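Local coordinates for protein endonuclease V (Bacillus subtilis, PDB 3GA2) that probably nicks damaged DNA near deaminated bases, cleaving at the second phosphodiester bond 3' to a deoxyinosine in a magnesium-dependent DNA repair reaction, at residues I63-D68 with V219-L224; S207-N210 with L215-P218; V45-W50 with L96-E101; P139-A144 with Y202-S207; G58-I63 with I100-K105. The protein carries 1 engineered substitution. One frame throughout, in Å; residues are numbered along the deposited sequence.

Contact 1: I63-D68 with V219-L224; sequences IVIDAD and VRLADL
The C-terminal helix of the RNase H-like fold crosses the central sheet here, with Leu221 and Ala222 of helix 217-235 lying on Ile63 of strand 55-66. The helix and strand axes of the two segments come within 8.3 Å and run roughly antiparallel, at 148°. Both branches of Ile63 touch the helix, CG1 chiefly at Ala222 and CG2 at Leu221. Its CG1 lies beside the backbone N (chi1 -52°) and reaches the backbone of Ala222, 3.3 Å from CA, which is tighter than usual carbon packing; Ala222 CB lies 3.7 Å from the same Ile63 CG1. The other branch, Ile63 CG2, meets Leu221 CB at 4.0 Å, the two side chains crossing at about a right angle. The second torsion of Ile63 (chi2 -62°) swings CD1 aside and leaves the CG1 methylene to bear on the helix. Helix 217-235 covers the same sheet face on which Asp46 of the neighbouring strand 41-52 is directed, and the small Ala222 also packs on that aspartate, a predicted magnesium ligand. One residue further on, Asp223 forms a salt bridge with Lys145, and its OD1 lies close to Asp46 OD1; the closeness of the two carboxylates is consistent with a site suited to a cation. Toward the end of the strand the packing thins: Ile65 CG2 meets Leu221 CD1 at 4.5 Å. The backbone of Ile63 and Ile65 is hydrogen-bonded to Gly44 and Thr42, and Leu221 also touches Val72 of strand 72-81.

Contact 2: S207-N210 with L215-P218; sequences SLIN and LPIP
The carbonyl oxygen of Leu208 accepts a hydrogen bond from Ile217 N at 2.8 Å, nearly straight at the hydrogen (172°), with the donor tilted 21° from the carbonyl plane. Around the same oxygen gather the CA-H of Pro216, whose CA is 3.4 Å from Leu208 O, and the CG1 methylene of Ile217, closer still at 3.1 Å from Leu208 O. The bond uses an N-H in the first turn of helix 217-235, where no preceding helical turn supplies an acceptor, and Pro216 occupies the N-cap position just before it. The contact thus closes the short loop that joins helix 198-207 to helix 217-235 in the RNase H-like fold, and probably helps to define where the second helix starts. Leu208 also packs against the two prolines: its CB lies 3.6 Å from Pro216 CB, and its CD1 is 3.8 Å from Pro218 CD, the leucine side chain crossing that ring at about a right angle. Ile209 leaves its backbone pointing away from residues 215-218, but its torsions (chi2 -63°) fold the chain back and bring CD1 over the backbone of Pro216, 3.5 Å from Pro216 N. On the sheet side, Leu208 and Pro218 both rest on Thr42 and Ile65, and Leu208 and Pro216 on Leu114 of the central strand 113-116.

Contact 3: V45-W50 with L96-E101; sequences VDLAYW and LPLIIE
Strand 45-50 and helix 96-101 run past each other at 129°, their axes 9.9 Å apart at closest approach, and Val45 and Ile99 have the nearest CA atoms, at 7.9 Å. With the backbones this far apart, side chains bridge the gap. Val45 CG1 meets Ile99 CG2 at 4.4 Å. Leu47, its CG roughly anti to the backbone N (chi1 -151°), reaches in with CD2, which touches both Leu98 CB (4.3 Å) and the CG1 methylene of Ile99, so that one methyl bears on two successive helix residues. Its other methyl, CD1, lies 3.6 Å above one face of the Tyr49 ring, offset toward the rim; the phenol OH of Tyr49 is hydrogen-bonded to Glu95. Between the two apolar residues, Asp46 points to the other face of the sheet, where it is a predicted magnesium ligand. Its OD2 is met on the anti side by Leu47 N at 2.7 Å, slightly out of the carboxylate plane, in a bond bent to 142° at the hydrogen, which probably helps to set the carboxylate's rotation. The strand thus separates two chemistries: light hydrocarbon packing against the helix on one side, and a carboxylate held by its neighbour's N-H on the other.

Contact 4: P139-A144 with Y202-S207; sequences PTIGIA and YQITMS
Helix 198-207 packs against strand 140-144 of the RNase H-like sheet through Ile204 and Thr205, which meet Ile141 and Ile143; the axes cross at -61°, 9.8 Å apart. Along the helix, Tyr202 comes first and turns its side chain away from the strand: the CG of selenomethionine Met206 lies 3.7 Å above one face of its ring, Gln203 NE2 lies at the ring edge, in plane, and the hydroxyl of Tyr202 is hydrogen-bonded to Gly163 O. Ile204 is the apolar part of the join. Its CB and CG2 each lie 4.0 Å from Ile141 CD1, so the end of the strand isoleucine fits against the branch point of the helix one. Thr205 follows, facing the strand with both of its branches. Its hydroxyl, beside the backbone N (chi1 -65°), bonds to Ser201 O one helical turn earlier, which satisfies it within an otherwise hydrocarbon setting. Ile143 and Thr205 reach toward each other tip to tip, with Ile143 CD1 3.5 Å from Thr205 OG1 and 3.8 Å from its CG2. Leu190 of strand 188-194 touches Ile141, Ile143 and Thr205 alike. Beyond Met206, Ser207 OG returns to the backbone and bonds to Gln203 O at 3.0 Å, meeting that oxygen from the face opposite to Ser207 N.

Contact 5: G58-I63 with I100-K105; sequences GVCCII and IEAAKK
The flat peptide group linking Ala102 to Ala103 takes the methyl CD1 of Ile62 over one of its faces, almost directly above Ala103 N at 3.5 Å. Ala102 CB stands on that same face, 3.7 Å from Ile62 CD1, whereas Ala103 CB lies in the peptide plane, off its edge, 4.1 Å from Ile62 CD1. Ile62 gets there in an extended form: CG1 lies beside the backbone N, and chi2 of 178° stretches CD1 straight on to the helix. Two residues back along strand 58-63, Cys60 SG, anti to its backbone N (chi1 168°), touches Ala102 CB at 4.1 Å; Ala102 is thus met by two strand residues. The strand and the helix run roughly alongside each other, 36° apart, with axes only 8.2 Å from one another. Cys60 also packs on Val45 and Leu47 of strand 41-52, and Ile62 on Ala43 and Val76, whereas Cys61 faces helix 217-235 on the other side of the sheet. Since the helix presents alanines, its backbone can come close enough for an isoleucine methyl to lie on a peptide, in a buried contact with no hydrogen bond across it, held by apolar packing.

Overall arrangement
All five contacts tie helices to, or set them over, one RNase H-like sheet. Contacts 3 and 5 place helix 96-105 on one face, sharing Ile100 and Glu101, on neighbouring strands joined by backbone bonds. Contacts 1, 2 and 4 lie on the other face: contacts 1 and 2 share helix 217-235, contacts 2 and 4 share Ser207, and Pro216 packs on Ile143. Contact 3 is partly buried; the others are buried. Contact 2, between a loop and the start of a helix, has the one crossing hydrogen bond; the helix-to-strand contacts have none and are mainly hydrocarbon, with a threonine hydroxyl taking part in contact 4. Contacts 1 and 3 converge at Asp46, in the predicted magnesium site.

Contact 1: I63-D68 with V219-L224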
# COMPACT_ATOMS: atom_id res chain seq x y z
N ILE A 63 10.70 -3.80 -0.83
CA ILE A 63 11.37 -5.05 -0.51
C ILE A 63 10.72 -6.12 -1.36
O ILE A 63 9.51 -6.32 -1.29
CB ILE A 63 11.17 -5.44 0.97
CG1 ILE A 63 11.55 -4.26 1.87
CG2 ILE A 63 12.01 -6.66 1.29
CD1 ILE A 63 13.00 -3.84 1.75
N VAL A 64 11.51 -6.81 -2.18
CA VAL A 64 11.00 -7.86 -3.04
C VAL A 64 11.39 -9.21 -2.46
O VAL A 64 12.56 -9.43 -2.13
CB VAL A 64 11.59 -7.76 -4.46
CG1 VAL A 64 10.91 -8.76 -5.38
CG2 VAL A 64 11.41 -6.34 -5.00
N ILE A 65 10.43 -10.11 -2.29
CA ILE A 65 10.75 -11.43 -1.78
C ILE A 65 10.35 -12.50 -2.79
O ILE A 65 9.56 -12.24 -3.69
CB ILE A 65 10.05 -11.74 -0.43
CG1 ILE A 65 8.53 -11.77 -0.62
CG2 ILE A 65 10.43 -10.68 0.61
CD1 ILE A 65 7.80 -12.49 0.50
N ASP A 66 10.92 -13.69 -2.63
CA ASP A 66 10.61 -14.82 -3.50
C ASP A 66 9.29 -15.33 -2.94
O ASP A 66 9.17 -15.54 -1.73
CB ASP A 66 11.70 -15.89 -3.37
CG ASP A 66 11.37 -17.16 -4.13
OD1 ASP A 66 10.52 -17.94 -3.64
OD2 ASP A 66 11.94 -17.37 -5.21
N ALA A 67 8.29 -15.52 -3.79
CA ALA A 67 6.98 -15.97 -3.33
C ALA A 67 6.98 -17.28 -2.54
O ALA A 67 6.31 -17.38 -1.52
CB ALA A 67 6.02 -16.08 -4.51
N ASP A 68 7.73 -18.27 -3.02
CA ASP A 68 7.78 -19.57 -2.36
C ASP A 68 8.62 -19.60 -1.08
O ASP A 68 8.12 -19.97 -0.02
CB ASP A 68 8.30 -20.65 -3.32
CG ASP A 68 7.37 -20.89 -4.51
OD1 ASP A 68 6.20 -20.47 -4.47
OD2 ASP A 68 7.83 -21.52 -5.48
N VAL A 219 5.65 -6.39 3.73
CA VAL A 219 5.35 -5.08 4.30
C VAL A 219 6.09 -4.84 5.61
O VAL A 219 6.56 -3.74 5.87
CB VAL A 219 3.83 -4.91 4.53
CG1 VAL A 219 3.53 -3.50 5.03
CG2 VAL A 219 3.08 -5.17 3.23
N ARG A 220 6.21 -5.88 6.43
CA ARG A 220 6.91 -5.75 7.70
C ARG A 220 8.38 -5.40 7.44
O ARG A 220 8.97 -4.58 8.15
CB ARG A 220 6.83 -7.04 8.51
CG ARG A 220 7.56 -6.99 9.84
CD ARG A 220 7.78 -8.38 10.41
NE ARG A 220 8.31 -8.31 11.78
CZ ARG A 220 8.68 -9.37 12.49
NH1 ARG A 220 8.59 -10.59 11.98
NH2 ARG A 220 9.13 -9.20 13.73
N LEU A 221 8.97 -6.03 6.43
CA LEU A 221 10.36 -5.76 6.09
C LEU A 221 10.54 -4.34 5.54
O LEU A 221 11.49 -3.65 5.90
CB LEU A 221 10.89 -6.80 5.09
CG LEU A 221 11.04 -8.19 5.73
CD1 LEU A 221 11.53 -9.20 4.71
CD2 LEU A 221 12.02 -8.09 6.90
N ALA A 222 9.63 -3.91 4.69
CA ALA A 222 9.74 -2.57 4.12
C ALA A 222 9.63 -1.52 5.23
O ALA A 222 10.38 -0.56 5.26
CB ALA A 222 8.64 -2.34 3.08
N ASP A 223 8.68 -1.73 6.14
CA ASP A 223 8.47 -0.81 7.25
C ASP A 223 9.75 -0.68 8.08
O ASP A 223 10.21 0.42 8.37
CB ASP A 223 7.31 -1.31 8.12
CG ASP A 223 6.91 -0.33 9.20
OD1 ASP A 223 7.00 0.90 8.96
OD2 ASP A 223 6.47 -0.78 10.28
N LEU A 224 10.34 -1.82 8.45
CA LEU A 224 11.57 -1.81 9.23
C LEU A 224 12.71 -1.14 8.47
O LEU A 224 13.57 -0.49 9.06
CB LEU A 224 11.98 -3.24 9.60
CG LEU A 224 11.08 -4.01 10.56
CD1 LEU A 224 11.54 -5.46 10.64
CD2 LEU A 224 11.11 -3.37 11.94

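Contact 2: S207-N210 with L215-P218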
# COMPACT_ATOMS: atom_id res chain seq x y z
N SER A 207 -0.97 -15.79 3.29
CA SER A 207 0.16 -16.66 2.96
C SER A 207 1.48 -16.01 3.33
O SER A 207 2.53 -16.66 3.35
CB SER A 207 0.18 -16.98 1.46
OG SER A 207 -0.88 -17.84 1.10
N LEU A 208 1.43 -14.72 3.64
CA LEU A 208 2.61 -13.95 3.99
C LEU A 208 2.63 -13.62 5.47
O LEU A 208 3.47 -12.83 5.94
CB LEU A 208 2.65 -12.66 3.17
CG LEU A 208 2.70 -12.85 1.65
CD1 LEU A 208 2.58 -11.49 0.95
CD2 LEU A 208 4.00 -13.52 1.27
N ILE A 209 1.72 -14.22 6.22
CA ILE A 209 1.62 -13.96 7.65
C ILE A 209 2.28 -15.01 8.54
O ILE A 209 2.09 -16.21 8.36
CB ILE A 209 0.14 -13.84 8.08
CG1 ILE A 209 -0.52 -12.64 7.38
CG2 ILE A 209 0.06 -13.70 9.59
CD1 ILE A 209 0.10 -11.29 7.73
N ASN A 210 3.07 -14.53 9.49
CA ASN A 210 3.72 -15.42 10.45
C ASN A 210 3.39 -14.82 11.81
O ASN A 210 3.16 -13.61 11.92
CB ASN A 210 5.23 -15.45 10.22
CG ASN A 210 5.98 -14.54 11.17
OD1 ASN A 210 5.84 -13.32 11.12
ND2 ASN A 210 6.79 -15.13 12.04
N LEU A 215 1.68 -7.61 10.21
CA LEU A 215 1.90 -7.17 8.84
C LEU A 215 2.52 -8.29 8.03
O LEU A 215 3.42 -8.98 8.49
CB LEU A 215 2.84 -5.97 8.79
CG LEU A 215 2.43 -4.73 9.58
CD1 LEU A 215 3.51 -3.68 9.40
CD2 LEU A 215 1.08 -4.20 9.10
N PRO A 216 2.04 -8.49 6.79
CA PRO A 216 2.63 -9.55 5.96
C PRO A 216 4.13 -9.35 5.80
O PRO A 216 4.61 -8.22 5.76
CB PRO A 216 1.84 -9.44 4.65
CG PRO A 216 1.34 -8.03 4.64
CD PRO A 216 0.98 -7.77 6.07
N ILE A 217 4.87 -10.45 5.71
CA ILE A 217 6.33 -10.41 5.59
C ILE A 217 6.91 -9.27 4.76
O ILE A 217 7.72 -8.50 5.26
CB ILE A 217 6.88 -11.75 5.06
CG1 ILE A 217 6.56 -12.87 6.05
CG2 ILE A 217 8.39 -11.67 4.89
CD1 ILE A 217 6.85 -14.26 5.51
N PRO A 218 6.50 -9.14 3.48
CA PRO A 218 7.02 -8.07 2.62
C PRO A 218 6.84 -6.67 3.21
O PRO A 218 7.77 -5.86 3.18
CB PRO A 218 6.22 -8.24 1.34
CG PRO A 218 5.93 -9.70 1.31
CD PRO A 218 5.55 -9.98 2.74

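Contact 3: V45-W50 with L96-E101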
# COMPACT_ATOMS: atom_id res chain seq x y z
N VAL A 45 5.80 -2.30 -0.01
CA VAL A 45 6.11 -0.88 -0.12
C VAL A 45 5.73 -0.12 1.14
O VAL A 45 4.64 -0.31 1.69
CB VAL A 45 5.34 -0.23 -1.30
CG1 VAL A 45 5.90 1.15 -1.59
CG2 VAL A 45 5.42 -1.11 -2.53
N ASP A 46 6.63 0.73 1.60
CA ASP A 46 6.34 1.54 2.77
C ASP A 46 7.06 2.87 2.61
O ASP A 46 7.97 3.00 1.78
CB ASP A 46 6.75 0.82 4.06
CG ASP A 46 5.89 1.23 5.24
OD1 ASP A 46 5.74 0.41 6.19
OD2 ASP A 46 5.36 2.36 5.23
N LEU A 47 6.65 3.85 3.41
CA LEU A 47 7.21 5.19 3.36
C LEU A 47 7.34 5.73 4.78
O LEU A 47 6.48 5.46 5.63
CB LEU A 47 6.26 6.09 2.57
CG LEU A 47 6.75 7.31 1.78
CD1 LEU A 47 8.03 7.87 2.38
CD2 LEU A 47 6.97 6.89 0.35
N ALA A 48 8.40 6.48 5.04
CA ALA A 48 8.63 7.08 6.36
C ALA A 48 9.00 8.55 6.19
O ALA A 48 9.69 8.92 5.24
CB ALA A 48 9.75 6.34 7.08
N TYR A 49 8.53 9.38 7.12
CA TYR A 49 8.79 10.82 7.07
C TYR A 49 9.38 11.34 8.37
O TYR A 49 9.25 10.71 9.42
CB TYR A 49 7.50 11.58 6.77
CG TYR A 49 6.71 11.01 5.62
CD1 TYR A 49 5.93 9.87 5.78
CD2 TYR A 49 6.76 11.61 4.36
CE1 TYR A 49 5.22 9.33 4.71
CE2 TYR A 49 6.05 11.08 3.29
CZ TYR A 49 5.28 9.94 3.47
OH TYR A 49 4.59 9.40 2.41
N TRP A 50 10.02 12.50 8.29
CA TRP A 50 10.63 13.13 9.46
C TRP A 50 10.96 14.59 9.17
O TRP A 50 11.20 14.96 8.02
CB TRP A 50 11.91 12.39 9.84
CG TRP A 50 13.04 12.65 8.90
CD1 TRP A 50 14.04 13.57 9.06
CD2 TRP A 50 13.27 12.02 7.64
NE1 TRP A 50 14.88 13.55 7.97
CE2 TRP A 50 14.43 12.61 7.08
CE3 TRP A 50 12.61 11.02 6.92
CZ2 TRP A 50 14.94 12.22 5.84
CZ3 TRP A 50 13.12 10.63 5.68
CH2 TRP A 50 14.27 11.24 5.15
N LEU A 96 3.44 9.15 -4.33
CA LEU A 96 3.67 8.51 -5.61
C LEU A 96 5.03 8.81 -6.25
O LEU A 96 5.71 7.90 -6.71
CB LEU A 96 2.54 8.86 -6.57
CG LEU A 96 1.43 7.81 -6.69
CD1 LEU A 96 1.06 7.29 -5.32
CD2 LEU A 96 0.22 8.41 -7.39
N PRO A 97 5.44 10.09 -6.28
CA PRO A 97 6.74 10.41 -6.88
C PRO A 97 7.88 9.56 -6.31
O PRO A 97 8.69 9.01 -7.06
CB PRO A 97 6.89 11.90 -6.58
CG PRO A 97 5.46 12.39 -6.68
CD PRO A 97 4.73 11.32 -5.89
N LEU A 98 7.94 9.44 -4.99
CA LEU A 98 8.98 8.62 -4.37
C LEU A 98 8.75 7.14 -4.65
O LEU A 98 9.71 6.38 -4.81
CB LEU A 98 9.02 8.86 -2.86
CG LEU A 98 9.67 10.18 -2.42
CD1 LEU A 98 9.51 10.38 -0.93
CD2 LEU A 98 11.14 10.16 -2.82
N ILE A 99 7.49 6.73 -4.71
CA ILE A 99 7.15 5.33 -4.97
C ILE A 99 7.58 4.94 -6.38
O ILE A 99 8.19 3.88 -6.59
CB ILE A 99 5.64 5.08 -4.82
CG1 ILE A 99 5.21 5.44 -3.39
CG2 ILE A 99 5.31 3.62 -5.13
CD1 ILE A 99 3.70 5.34 -3.14
N ILE A 100 7.27 5.80 -7.34
CA ILE A 100 7.62 5.55 -8.73
C ILE A 100 9.13 5.51 -8.89
O ILE A 100 9.66 4.64 -9.59
CB ILE A 100 7.04 6.64 -9.64
CG1 ILE A 100 5.54 6.78 -9.39
CG2 ILE A 100 7.32 6.30 -11.10
CD1 ILE A 100 4.78 5.48 -9.52
N GLU A 101 9.82 6.45 -8.26
CA GLU A 101 11.27 6.52 -8.33
C GLU A 101 11.91 5.22 -7.88
O GLU A 101 12.82 4.69 -8.53
CB GLU A 101 11.80 7.66 -7.47
CG GLU A 101 12.26 8.87 -8.27
CD GLU A 101 13.24 8.49 -9.35
OE1 GLU A 101 14.25 7.81 -9.04
OE2 GLU A 101 13.01 8.86 -10.52

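Contact 4: P139-A144 with Y202-S207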
# COMPACT_ATOMS: atom_id res chain seq x y z
N PRO A 139 -0.74 -5.91 -10.09
CA PRO A 139 -1.77 -6.05 -9.06
C PRO A 139 -1.20 -5.48 -7.75
O PRO A 139 -0.02 -5.68 -7.44
CB PRO A 139 -1.97 -7.56 -8.97
CG PRO A 139 -1.65 -8.03 -10.36
CD PRO A 139 -0.45 -7.20 -10.73
N THR A 140 -2.03 -4.77 -6.99
CA THR A 140 -1.59 -4.22 -5.72
C THR A 140 -2.60 -4.56 -4.63
O THR A 140 -3.77 -4.84 -4.91
CB THR A 140 -1.41 -2.68 -5.78
OG1 THR A 140 -2.66 -2.05 -6.09
CG2 THR A 140 -0.36 -2.29 -6.83
N ILE A 141 -2.13 -4.54 -3.39
CA ILE A 141 -2.96 -4.84 -2.23
C ILE A 141 -2.72 -3.80 -1.15
O ILE A 141 -1.59 -3.35 -0.94
CB ILE A 141 -2.62 -6.24 -1.64
CG1 ILE A 141 -2.92 -7.33 -2.68
CG2 ILE A 141 -3.43 -6.49 -0.36
CD1 ILE A 141 -2.37 -8.71 -2.29
N GLY A 142 -3.79 -3.41 -0.47
CA GLY A 142 -3.68 -2.43 0.59
C GLY A 142 -3.70 -3.09 1.96
O GLY A 142 -4.59 -3.88 2.26
N ILE A 143 -2.71 -2.77 2.78
CA ILE A 143 -2.59 -3.31 4.13
C ILE A 143 -2.47 -2.09 5.07
O ILE A 143 -1.38 -1.54 5.24
CB ILE A 143 -1.32 -4.17 4.29
CG1 ILE A 143 -1.34 -5.35 3.31
CG2 ILE A 143 -1.22 -4.68 5.73
CD1 ILE A 143 -2.43 -6.39 3.59
N ALA A 144 -3.58 -1.68 5.68
CA ALA A 144 -3.58 -0.52 6.58
C ALA A 144 -3.53 -0.91 8.07
O ALA A 144 -4.21 -1.84 8.50
CB ALA A 144 -4.81 0.35 6.30
N TYR A 202 -6.89 -11.38 0.04
CA TYR A 202 -6.95 -12.04 1.34
C TYR A 202 -6.03 -13.26 1.40
O TYR A 202 -5.30 -13.44 2.37
CB TYR A 202 -8.39 -12.46 1.64
CG TYR A 202 -8.52 -13.39 2.83
CD1 TYR A 202 -8.59 -14.77 2.64
CD2 TYR A 202 -8.56 -12.90 4.13
CE1 TYR A 202 -8.70 -15.64 3.72
CE2 TYR A 202 -8.66 -13.76 5.22
CZ TYR A 202 -8.73 -15.13 5.01
OH TYR A 202 -8.86 -15.99 6.09
N GLN A 203 -6.08 -14.10 0.37
CA GLN A 203 -5.26 -15.31 0.33
C GLN A 203 -3.77 -15.01 0.28
O GLN A 203 -2.97 -15.67 0.94
CB GLN A 203 -5.63 -16.18 -0.87
CG GLN A 203 -7.01 -16.82 -0.80
CD GLN A 203 -7.23 -17.63 0.46
OE1 GLN A 203 -6.34 -18.33 0.93
NE2 GLN A 203 -8.44 -17.54 1.01
N ILE A 204 -3.39 -14.03 -0.53
CA ILE A 204 -1.99 -13.66 -0.64
C ILE A 204 -1.50 -13.07 0.68
O ILE A 204 -0.40 -13.38 1.14
CB ILE A 204 -1.76 -12.62 -1.77
CG1 ILE A 204 -2.05 -13.27 -3.14
CG2 ILE A 204 -0.33 -12.10 -1.73
CD1 ILE A 204 -1.89 -12.32 -4.32
N THR A 205 -2.32 -12.23 1.31
CA THR A 205 -1.94 -11.61 2.58
C THR A 205 -1.70 -12.67 3.66
O THR A 205 -0.68 -12.64 4.35
CB THR A 205 -3.01 -10.61 3.07
OG1 THR A 205 -3.10 -9.51 2.16
CG2 THR A 205 -2.65 -10.07 4.46
N MSE A 206 -2.64 -13.60 3.80
CA MSE A 206 -2.51 -14.66 4.80
C MSE A 206 -1.33 -15.59 4.55
O MSE A 206 -0.75 -16.13 5.50
CB MSE A 206 -3.80 -15.49 4.89
CG MSE A 206 -4.99 -14.73 5.48
SE MSE A 206 -4.57 -13.84 7.14
CE MSE A 206 -4.02 -15.38 8.20
N SER A 207 -0.97 -15.79 3.29
CA SER A 207 0.16 -16.66 2.96
C SER A 207 1.48 -16.01 3.33
O SER A 207 2.53 -16.66 3.35
CB SER A 207 0.18 -16.98 1.46
OG SER A 207 -0.88 -17.84 1.10

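Contact 5: G58-I63 with I100-K105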
# COMPACT_ATOMS: atom_id res chain seq x y z
N GLY A 58 10.94 12.29 3.00
CA GLY A 58 10.36 10.97 2.98
C GLY A 58 11.24 9.95 2.28
O GLY A 58 11.94 10.26 1.32
N VAL A 59 11.20 8.72 2.78
CA VAL A 59 11.98 7.64 2.19
C VAL A 59 11.07 6.45 1.92
O VAL A 59 10.42 5.93 2.83
CB VAL A 59 13.11 7.18 3.13
CG1 VAL A 59 13.90 6.05 2.47
CG2 VAL A 59 14.03 8.33 3.45
N CYS A 60 11.04 6.02 0.66
CA CYS A 60 10.22 4.88 0.28
C CYS A 60 11.11 3.68 0.03
O CYS A 60 12.09 3.77 -0.71
CB CYS A 60 9.43 5.18 -1.00
SG CYS A 60 8.67 3.69 -1.73
N CYS A 61 10.77 2.56 0.66
CA CYS A 61 11.52 1.33 0.49
C CYS A 61 10.63 0.28 -0.14
O CYS A 61 9.45 0.15 0.20
CB CYS A 61 12.02 0.79 1.83
SG CYS A 61 13.34 1.72 2.63
N ILE A 62 11.20 -0.48 -1.06
CA ILE A 62 10.49 -1.56 -1.71
C ILE A 62 11.33 -2.80 -1.43
O ILE A 62 12.52 -2.83 -1.72
CB ILE A 62 10.38 -1.35 -3.23
CG1 ILE A 62 9.47 -0.16 -3.53
CG2 ILE A 62 9.82 -2.61 -3.90
CD1 ILE A 62 9.32 0.16 -5.01
N ILE A 63 10.70 -3.80 -0.83
CA ILE A 63 11.37 -5.05 -0.51
C ILE A 63 10.72 -6.12 -1.36
O ILE A 63 9.51 -6.32 -1.29
CB ILE A 63 11.17 -5.44 0.97
CG1 ILE A 63 11.55 -4.26 1.87
CG2 ILE A 63 12.01 -6.66 1.29
CD1 ILE A 63 13.00 -3.84 1.75
N ILE A 100 7.27 5.80 -7.34
CA ILE A 100 7.62 5.55 -8.73
C ILE A 100 9.13 5.51 -8.89
O ILE A 100 9.66 4.64 -9.59
CB ILE A 100 7.04 6.64 -9.64
CG1 ILE A 100 5.54 6.78 -9.39
CG2 ILE A 100 7.32 6.30 -11.10
CD1 ILE A 100 4.78 5.48 -9.52
N GLU A 101 9.82 6.45 -8.26
CA GLU A 101 11.27 6.52 -8.33
C GLU A 101 11.91 5.22 -7.88
O GLU A 101 12.82 4.69 -8.53
CB GLU A 101 11.80 7.66 -7.47
CG GLU A 101 12.26 8.87 -8.27
CD GLU A 101 13.24 8.49 -9.35
OE1 GLU A 101 14.25 7.81 -9.04
OE2 GLU A 101 13.01 8.86 -10.52
N ALA A 102 11.44 4.71 -6.74
CA ALA A 102 11.95 3.47 -6.17
C ALA A 102 11.66 2.30 -7.11
O ALA A 102 12.54 1.50 -7.41
CB ALA A 102 11.32 3.22 -4.80
N ALA A 103 10.41 2.21 -7.57
CA ALA A 103 10.01 1.14 -8.47
C ALA A 103 10.88 1.11 -9.73
O ALA A 103 11.17 0.04 -10.26
CB ALA A 103 8.54 1.30 -8.85
N LYS A 104 11.28 2.29 -10.19
CA LYS A 104 12.12 2.40 -11.38
C LYS A 104 13.51 1.83 -11.16
O LYS A 104 14.22 1.49 -12.11
CB LYS A 104 12.19 3.87 -11.83
CG LYS A 104 10.82 4.39 -12.26
CD LYS A 104 10.74 5.90 -12.32
CE LYS A 104 11.35 6.46 -13.58
NZ LYS A 104 11.17 7.94 -13.61
N LYS A 105 13.91 1.70 -9.90
CA LYS A 105 15.22 1.16 -9.59
C LYS A 105 15.22 -0.36 -9.54
O LYS A 105 16.28 -0.99 -9.56
CB LYS A 105 15.70 1.72 -8.25
CG LYS A 105 15.86 3.24 -8.23
CD LYS A 105 16.31 3.71 -6.86
CE LYS A 105 16.62 5.20 -6.84
NZ LYS A 105 17.27 5.59 -5.55